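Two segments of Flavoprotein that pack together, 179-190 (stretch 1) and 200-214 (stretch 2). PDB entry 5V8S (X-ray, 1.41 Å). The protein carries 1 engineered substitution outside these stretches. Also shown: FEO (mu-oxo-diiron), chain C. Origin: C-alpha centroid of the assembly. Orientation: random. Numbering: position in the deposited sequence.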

ATOM      1  N   CYS A 179      19.760 -11.037  19.641  1.00 19.84           N
ATOM      2  CA  CYS A 179      19.419 -10.839  18.234  1.00 20.03           C
ATOM      3  C   CYS A 179      18.156  -9.983  18.064  1.00 18.76           C
ATOM      4  O   CYS A 179      18.148  -8.847  18.515  1.00 20.47           O
ATOM      5  CB  CYS A 179      19.362 -12.162  17.471  1.00 22.72           C
ATOM      6  SG  CYS A 179      19.605 -11.909  15.703  1.00 28.36           S
ATOM      7  N   ASP A 180      17.077 -10.478  17.445  1.00 18.61           N
ATOM      8  CA  ASP A 180      15.910  -9.608  17.231  1.00 18.15           C
ATOM      9  C   ASP A 180      15.188  -9.255  18.515  1.00 18.38           C
ATOM     10  O   ASP A 180      14.482  -8.235  18.548  1.00 18.78           O
ATOM     11  CB  ASP A 180      14.865 -10.253  16.321  1.00 17.66           C
ATOM     12  CG  ASP A 180      15.282 -10.306  14.852  1.00 18.63           C
ATOM     13  OD1 ASP A 180      16.325  -9.721  14.491  1.00 19.21           O
ATOM     14  OD2 ASP A 180      14.568 -10.956  14.059  1.00 21.63           O
ATOM     15  N   VAL A 181      15.329 -10.065  19.557  1.00 18.97           N
ATOM     16  CA  VAL A 181      14.645  -9.826  20.820  1.00 20.30           C
ATOM     17  C   VAL A 181      15.330  -8.640  21.495  1.00 21.64           C
ATOM     18  O   VAL A 181      16.491  -8.723  21.898  1.00 23.51           O
ATOM     19  CB  VAL A 181      14.665 -11.077  21.705  1.00 21.16           C
ATOM     20  CG1 VAL A 181      13.987 -10.796  23.039  1.00 23.43           C
ATOM     21  CG2 VAL A 181      13.991 -12.247  20.995  1.00 22.76           C
ATOM     22  N   GLY A 182      14.621  -7.528  21.609  1.00 20.85           N
ATOM     23  CA  GLY A 182      15.195  -6.318  22.159  1.00 19.77           C
ATOM     24  C   GLY A 182      15.720  -5.350  21.126  1.00 19.56           C
ATOM     25  O   GLY A 182      16.280  -4.307  21.500  1.00 22.10           O
ATOM     26  N   GLY A 183      15.511  -5.631  19.840  1.00 19.58           N
ATOM     27  CA  GLY A 183      15.936  -4.719  18.806  1.00 19.19           C
ATOM     28  C   GLY A 183      14.994  -3.542  18.626  1.00 18.26           C
ATOM     29  O   GLY A 183      13.904  -3.499  19.174  1.00 19.57           O
ATOM     30  N   GLY A 184      15.460  -2.592  17.829  1.00 17.06           N
ATOM     31  CA  GLY A 184      14.650  -1.465  17.407  1.00 17.05           C
ATOM     32  C   GLY A 184      15.199  -0.907  16.111  1.00 17.67           C
ATOM     33  O   GLY A 184      16.342  -1.179  15.734  1.00 19.50           O
ATOM     34  N   TYR A 185      14.367  -0.108  15.430  1.00 17.38           N
ATOM     35  CA  TYR A 185      14.843   0.707  14.326  1.00 17.72           C
ATOM     36  C   TYR A 185      15.572   1.932  14.888  1.00 19.67           C
ATOM     37  O   TYR A 185      15.649   2.119  16.106  1.00 19.75           O
ATOM     38  CB  TYR A 185      13.662   1.166  13.465  1.00 17.12           C
ATOM     39  CG  TYR A 185      12.854   0.062  12.819  1.00 16.54           C
ATOM     40  CD1 TYR A 185      13.452  -0.894  12.004  1.00 17.06           C
ATOM     41  CD2 TYR A 185      11.480   0.000  12.993  1.00 16.61           C
ATOM     42  CE1 TYR A 185      12.684  -1.886  11.365  1.00 17.15           C
ATOM     43  CE2 TYR A 185      10.711  -0.970  12.374  1.00 16.67           C
ATOM     44  CZ  TYR A 185      11.314  -1.924  11.561  1.00 17.57           C
ATOM     45  OH  TYR A 185      10.559  -2.902  10.926  1.00 17.14           O
ATOM     46  N   LEU A 186      16.092   2.777  13.980  1.00 20.32           N
ATOM     47  CA  LEU A 186      16.818   4.022  14.265  1.00 20.86           C
ATOM     48  C   LEU A 186      18.323   3.785  14.302  1.00 22.90           C
ATOM     49  O   LEU A 186      18.791   2.711  14.702  1.00 23.70           O
ATOM     50  CB  LEU A 186      16.365   4.708  15.578  1.00 22.09           C
ATOM     51  CG  LEU A 186      16.864   6.156  15.796  1.00 23.13           C
ATOM     52  CD1 LEU A 186      16.218   7.153  14.868  1.00 24.10           C
ATOM     53  CD2 LEU A 186      16.656   6.601  17.246  1.00 24.24           C
ATOM     54  N   LEU A 187      19.091   4.805  13.922  1.00 22.49           N
ATOM     55  CA  LEU A 187      20.544   4.760  14.000  1.00 24.17           C
ATOM     56  C   LEU A 187      21.031   5.758  15.038  1.00 27.89           C
ATOM     57  O   LEU A 187      21.496   6.848  14.678  1.00 28.69           O
ATOM     58  CB  LEU A 187      21.129   5.100  12.634  1.00 23.70           C
ATOM     59  CG  LEU A 187      20.653   4.197  11.495  1.00 22.75           C
ATOM     60  CD1 LEU A 187      21.155   4.735  10.150  1.00 23.15           C
ATOM     61  CD2 LEU A 187      21.082   2.750  11.740  1.00 23.04           C
ATOM     62  N   PRO A 188      20.952   5.424  16.326  1.00 29.06           N
ATOM     63  CA  PRO A 188      21.261   6.408  17.360  1.00 30.48           C
ATOM     64  C   PRO A 188      22.726   6.800  17.330  1.00 31.42           C
ATOM     65  O   PRO A 188      23.603   6.044  16.905  1.00 29.90           O
ATOM     66  CB  PRO A 188      20.907   5.680  18.663  1.00 31.16           C
ATOM     67  CG  PRO A 188      20.115   4.492  18.262  1.00 32.16           C
ATOM     68  CD  PRO A 188      20.566   4.129  16.906  1.00 30.69           C
ATOM     69  N   GLU A 189      22.982   7.993  17.848  1.00 32.68           N
ATOM     70  CA  GLU A 189      24.296   8.607  17.791  1.00 37.10           C
ATOM     71  C   GLU A 189      25.272   8.033  18.816  1.00 32.55           C
ATOM     72  O   GLU A 189      26.372   8.572  18.959  1.00 32.50           O
ATOM     73  CB  GLU A 189      24.156  10.123  18.006  1.00 45.64           C
ATOM     74  CG  GLU A 189      22.844  10.736  17.469  1.00 53.53           C
ATOM     75  CD  GLU A 189      22.903  12.264  17.357  1.00 60.13           C
ATOM     76  OE1 GLU A 189      21.911  12.938  17.723  1.00 62.54           O
ATOM     77  OE2 GLU A 189      23.946  12.792  16.906  1.00 62.01           O
ATOM     78  N   ILE A 190      24.903   6.973  19.533  1.00 28.60           N
ATOM     79  CA  ILE A 190      25.795   6.301  20.481  1.00 26.56           C
ATOM     80  C   ILE A 190      25.439   4.818  20.481  1.00 24.43           C
ATOM     81  O   ILE A 190      24.438   4.403  19.897  1.00 24.74           O
ATOM     82  CB  ILE A 190      25.765   6.919  21.900  1.00 30.53           C
ATOM     83  CG1 ILE A 190      24.398   6.778  22.556  1.00 32.26           C
ATOM     84  CG2 ILE A 190      26.193   8.396  21.857  1.00 32.12           C
ATOM     85  CD1 ILE A 190      24.466   7.149  24.069  1.00 32.96           C
ATOM     86  N   GLU A 200      14.949   8.104  25.318  1.00 26.69           N
ATOM     87  CA  GLU A 200      13.562   8.538  25.149  1.00 27.94           C
ATOM     88  C   GLU A 200      13.189   8.677  23.681  1.00 27.86           C
ATOM     89  O   GLU A 200      12.069   8.334  23.293  1.00 29.33           O
ATOM     90  CB  GLU A 200      13.318   9.853  25.888  1.00 31.34           C
ATOM     91  CG  GLU A 200      13.324   9.665  27.394  1.00 35.73           C
ATOM     92  CD  GLU A 200      13.193  10.966  28.169  1.00 39.61           C
ATOM     93  OE1 GLU A 200      12.582  11.915  27.640  1.00 42.11           O
ATOM     94  OE2 GLU A 200      13.701  11.037  29.314  1.00 40.66           O
ATOM     95  N   ARG A 201      14.088   9.207  22.849  1.00 27.04           N
ATOM     96  CA  ARG A 201      13.824   9.289  21.420  1.00 26.65           C
ATOM     97  C   ARG A 201      13.796   7.910  20.778  1.00 24.43           C
ATOM     98  O   ARG A 201      13.139   7.725  19.759  1.00 26.00           O
ATOM     99  CB  ARG A 201      14.907  10.168  20.803  1.00 30.46           C
ATOM    100  CG  ARG A 201      15.016  10.204  19.346  1.00 37.55           C
ATOM    101  CD  ARG A 201      16.162  11.143  18.924  1.00 43.22           C
ATOM    102  NE  ARG A 201      16.688  11.968  20.023  1.00 48.01           N
ATOM    103  CZ  ARG A 201      17.982  12.132  20.289  1.00 51.20           C
ATOM    104  NH1 ARG A 201      18.918  11.554  19.530  1.00 52.20           N
ATOM    105  NH2 ARG A 201      18.341  12.890  21.316  1.00 51.96           N
ATOM    106  N   TYR A 202      14.544   6.950  21.334  1.00 23.41           N
ATOM    107  CA  TYR A 202      14.702   5.630  20.729  1.00 21.86           C
ATOM    108  C   TYR A 202      13.484   4.736  20.954  1.00 22.44           C
ATOM    109  O   TYR A 202      13.106   3.970  20.063  1.00 21.58           O
ATOM    110  CB  TYR A 202      15.970   4.986  21.296  1.00 21.09           C
ATOM    111  CG  TYR A 202      16.232   3.562  20.847  1.00 20.82           C
ATOM    112  CD1 TYR A 202      16.387   3.243  19.504  1.00 20.97           C
ATOM    113  CD2 TYR A 202      16.376   2.531  21.779  1.00 20.78           C
ATOM    114  CE1 TYR A 202      16.646   1.958  19.098  1.00 20.98           C
ATOM    115  CE2 TYR A 202      16.642   1.221  21.372  1.00 20.61           C
ATOM    116  CZ  TYR A 202      16.763   0.948  20.023  1.00 19.81           C
ATOM    117  OH  TYR A 202      17.040  -0.341  19.615  1.00 19.97           O
ATOM    118  N   LEU A 203      12.862   4.794  22.125  1.00 21.79           N
ATOM    119  CA  LEU A 203      11.852   3.790  22.455  1.00 21.03           C
ATOM    120  C   LEU A 203      10.679   3.749  21.475  1.00 21.26           C
ATOM    121  O   LEU A 203      10.202   2.640  21.171  1.00 22.20           O
ATOM    122  CB  LEU A 203      11.415   3.922  23.920  1.00 23.36           C
ATOM    123  CG  LEU A 203      12.453   3.362  24.909  1.00 24.25           C
ATOM    124  CD1 LEU A 203      12.097   3.779  26.319  1.00 25.75           C
ATOM    125  CD2 LEU A 203      12.532   1.861  24.816  1.00 24.98           C
ATOM    126  N   PRO A 204      10.169   4.860  20.954  1.00 22.33           N
ATOM    127  CA  PRO A 204       9.102   4.747  19.946  1.00 20.73           C
ATOM    128  C   PRO A 204       9.535   3.974  18.712  1.00 19.79           C
ATOM    129  O   PRO A 204       8.711   3.297  18.086  1.00 20.80           O
ATOM    130  CB  PRO A 204       8.751   6.205  19.632  1.00 21.44           C
ATOM    131  CG  PRO A 204       9.169   6.956  20.865  1.00 23.51           C
ATOM    132  CD  PRO A 204      10.392   6.255  21.373  1.00 22.50           C
ATOM    133  N   HIS A 205      10.819   4.042  18.348  1.00 19.65           N
ATOM    134  CA  HIS A 205      11.321   3.228  17.246  1.00 18.79           C
ATOM    135  C   HIS A 205      11.460   1.758  17.630  1.00 18.95           C
ATOM    136  O   HIS A 205      11.433   0.895  16.741  1.00 18.60           O
ATOM    137  CB  HIS A 205      12.638   3.790  16.722  1.00 19.37           C
ATOM    138  CG  HIS A 205      12.519   5.189  16.199  1.00 21.45           C
ATOM    139  ND1 HIS A 205      12.144   5.468  14.902  1.00 23.01           N
ATOM    140  CD2 HIS A 205      12.697   6.386  16.809  1.00 23.79           C
ATOM    141  CE1 HIS A 205      12.092   6.782  14.739  1.00 24.61           C
ATOM    142  NE2 HIS A 205      12.423   7.360  15.882  1.00 24.91           N
ATOM    143  N   VAL A 206      11.610   1.462  18.926  1.00 18.19           N
ATOM    144  CA  VAL A 206      11.510   0.083  19.395  1.00 17.81           C
ATOM    145  C   VAL A 206      10.080  -0.410  19.247  1.00 18.41           C
ATOM    146  O   VAL A 206       9.841  -1.508  18.744  1.00 18.56           O
ATOM    147  CB  VAL A 206      11.996  -0.025  20.852  1.00 18.61           C
ATOM    148  CG1 VAL A 206      11.766  -1.441  21.384  1.00 18.64           C
ATOM    149  CG2 VAL A 206      13.455   0.357  20.928  1.00 19.84           C
ATOM    150  N   THR A 207       9.102   0.416  19.633  1.00 18.90           N
ATOM    151  CA  THR A 207       7.712   0.010  19.470  1.00 17.92           C
ATOM    152  C   THR A 207       7.404  -0.280  18.007  1.00 17.34           C
ATOM    153  O   THR A 207       6.742  -1.274  17.687  1.00 17.60           O
ATOM    154  CB  THR A 207       6.788   1.107  19.984  1.00 19.35           C
ATOM    155  OG1 THR A 207       7.081   1.317  21.369  1.00 21.14           O
ATOM    156  CG2 THR A 207       5.334   0.680  19.835  1.00 19.95           C
ATOM    157  N   LYS A 208       7.869   0.588  17.110  1.00 17.47           N
ATOM    158  CA  LYS A 208       7.644   0.385  15.682  1.00 17.72           C
ATOM    159  C   LYS A 208       8.217  -0.948  15.212  1.00 17.76           C
ATOM    160  O   LYS A 208       7.575  -1.668  14.439  1.00 18.05           O
ATOM    161  CB  LYS A 208       8.278   1.546  14.920  1.00 18.71           C
ATOM    162  CG  LYS A 208       7.963   1.605  13.438  1.00 19.00           C
ATOM    163  CD  LYS A 208       8.679   2.828  12.849  1.00 21.87           C
ATOM    164  CE  LYS A 208       8.560   2.963  11.361  1.00 23.19           C
ATOM    165  NZ  LYS A 208       9.274   4.194  10.889  1.00 23.42           N
ATOM    166  N   TYR A 209       9.433  -1.281  15.663  1.00 17.34           N
ATOM    167  CA  TYR A 209      10.065  -2.562  15.353  1.00 17.65           C
ATOM    168  C   TYR A 209       9.257  -3.730  15.914  1.00 17.38           C
ATOM    169  O   TYR A 209       8.992  -4.715  15.214  1.00 17.14           O
ATOM    170  CB  TYR A 209      11.493  -2.564  15.925  1.00 18.45           C
ATOM    171  CG  TYR A 209      12.209  -3.866  15.707  1.00 18.91           C
ATOM    172  CD1 TYR A 209      12.879  -4.109  14.520  1.00 19.46           C
ATOM    173  CD2 TYR A 209      12.216  -4.866  16.688  1.00 19.28           C
ATOM    174  CE1 TYR A 209      13.537  -5.309  14.305  1.00 22.20           C
ATOM    175  CE2 TYR A 209      12.856  -6.055  16.472  1.00 21.42           C
ATOM    176  CZ  TYR A 209      13.509  -6.270  15.273  1.00 23.20           C
ATOM    177  OH  TYR A 209      14.147  -7.472  15.059  1.00 26.79           O
ATOM    178  N   ILE A 210       8.860  -3.650  17.182  1.00 17.05           N
ATOM    179  CA  ILE A 210       8.087  -4.731  17.785  1.00 16.40           C
ATOM    180  C   ILE A 210       6.852  -5.032  16.962  1.00 16.68           C
ATOM    181  O   ILE A 210       6.572  -6.185  16.621  1.00 18.52           O
ATOM    182  CB  ILE A 210       7.701  -4.395  19.237  1.00 17.16           C
ATOM    183  CG1 ILE A 210       8.924  -4.347  20.133  1.00 18.24           C
ATOM    184  CG2 ILE A 210       6.720  -5.428  19.757  1.00 19.69           C
ATOM    185  CD1 ILE A 210       8.640  -3.707  21.493  1.00 19.68           C
ATOM    186  N   VAL A 211       6.057  -4.006  16.682  1.00 16.55           N
ATOM    187  CA  VAL A 211       4.771  -4.249  16.035  1.00 16.23           C
ATOM    188  C   VAL A 211       4.977  -4.790  14.622  1.00 15.87           C
ATOM    189  O   VAL A 211       4.365  -5.793  14.226  1.00 16.85           O
ATOM    190  CB  VAL A 211       3.881  -2.993  16.046  1.00 17.11           C
ATOM    191  CG1 VAL A 211       2.541  -3.293  15.352  1.00 18.63           C
ATOM    192  CG2 VAL A 211       3.617  -2.499  17.477  1.00 17.93           C
ATOM    193  N   THR A 212       5.848  -4.140  13.844  1.00 16.09           N
ATOM    194  CA  THR A 212       6.024  -4.530  12.449  1.00 16.60           C
ATOM    195  C   THR A 212       6.671  -5.900  12.297  1.00 16.86           C
ATOM    196  O   THR A 212       6.264  -6.666  11.421  1.00 18.71           O
ATOM    197  CB  THR A 212       6.799  -3.486  11.636  1.00 16.40           C
ATOM    198  OG1 THR A 212       8.099  -3.255  12.191  1.00 16.69           O
ATOM    199  CG2 THR A 212       6.002  -2.181  11.519  1.00 16.95           C
ATOM    200  N   VAL A 213       7.673  -6.220  13.121  1.00 16.82           N
ATOM    201  CA  VAL A 213       8.432  -7.466  12.948  1.00 18.22           C
ATOM    202  C   VAL A 213       7.873  -8.600  13.794  1.00 17.22           C
ATOM    203  O   VAL A 213       7.767  -9.740  13.327  1.00 18.85           O
ATOM    204  CB  VAL A 213       9.922  -7.204  13.239  1.00 19.70           C
ATOM    205  CG1 VAL A 213      10.742  -8.487  13.161  1.00 20.50           C
ATOM    206  CG2 VAL A 213      10.469  -6.174  12.276  1.00 21.41           C
ATOM    207  N   ILE A 214       7.525  -8.314  15.051  1.00 17.64           N
ATOM    208  CA  ILE A 214       7.133  -9.340  16.007  1.00 17.96           C
ATOM    209  C   ILE A 214       5.640  -9.338  16.314  1.00 18.23           C
ATOM    210  O   ILE A 214       5.166 -10.248  17.005  1.00 19.11           O
ATOM    211  CB  ILE A 214       7.946  -9.203  17.312  1.00 19.38           C
ATOM    212  CG1 ILE A 214       9.411  -8.881  16.997  1.00 21.17           C
ATOM    213  CG2 ILE A 214       7.846 -10.472  18.151  1.00 20.03           C
ATOM    214  CD1 ILE A 214      10.280  -8.652  18.224  1.00 23.01           C
TER
HETATM  215 FE1  FEO C 401      14.394 -11.474  12.056  1.00 19.83          FE
HETATM  216 FE2  FEO C 401      16.844  -9.143  12.486  1.00 21.34          FE
HETATM  217  O   FEO C 401      16.036 -10.640  11.684  1.00 21.81           O
HETATM  218  O   HOH W   1      17.684  -2.024  21.605  1.00 19.77           O
HETATM  219  O   HOH W   2      14.839  -8.087  12.296  1.00 26.54           O
HETATM  220  O   HOH W   3      13.665  -9.460  11.524  1.00 54.25           O

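Stretch 1 is an irregular segment laid along one side of the helix formed by stretch 2, and together they bury 778 Å² of surface. The CA atoms come closest at Gly-184, whose CA lies 4.0 Å from Val-206 CA. Glycine makes that approach possible: a CB built on Gly-184 would come 2.7 Å from Tyr-202 OH and 2.8 Å from Val-206 CG2, a clash with both. At Gly-183 a CB would sit a tight 3.4 Å from Tyr-209 CE2. Gly-182 answers to a different rule. It lies in the type II turn from Asp-180 to Gly-183, closed by Gly-183 N to Asp-180 O at 3.1 Å, and its positive phi would jam a CB against the preceding carbonyl.

Direct hydrogen bonding is sparse, with two bonds across the contact. Tyr-185 N gives a weak bond to His-205 O at 3.4 Å, an acceptor already engaged by Tyr-209 N. The stronger link is at the far end of the same residue: Tyr-185 OH donates to Thr-212 OG1 at 2.8 Å, and Thr-212 OG1 in turn donates to Lys-208 O, also at 2.8 Å, so the chain of donors ends on the helix backbone. Water 1 connects Gly-182 O and Tyr-202 OH, 2.7 Å from each, donating to the carbonyl and accepting from the phenol. Tyr-185 O pays a price, buried without a polar partner.

Aromatic packing supplies much of the contact. Tyr-185 presents a face to the edge of Tyr-209, with ring centroids 5.4 Å apart and planes at 79°, while Tyr-209 CB rests over that face, 4.1 Å from the Tyr-185 ring centroid. The Tyr-209 ring in turn offers a face to the peptide joining Gly-183 and Gly-184. Leu-186 covers the imidazole of His-205, its CD1 lying 4.0 Å from the ring centroid. Apolar contacts extend this packing around Tyr-202, whose CD1 is 4.1 Å from both Leu-186 CD2 and Pro-188 CG.

Charge appears at two extremes. On the exposed margin, Glu-189 OE1 and Arg-201 NH1 form a long salt bridge of 3.8 Å. In the interior, Asp-180 bridges the diiron center, OD2 binding FE1 and OD1 binding FE2, each at 2.1 Å. Tyr-209 OH reaches toward this site through water 2, which lies 2.9 Å from that hydroxyl, binds FE2 and donates to the FEO oxo atom O. The helix thus helps frame a metal site while glycine lets the loop lie close.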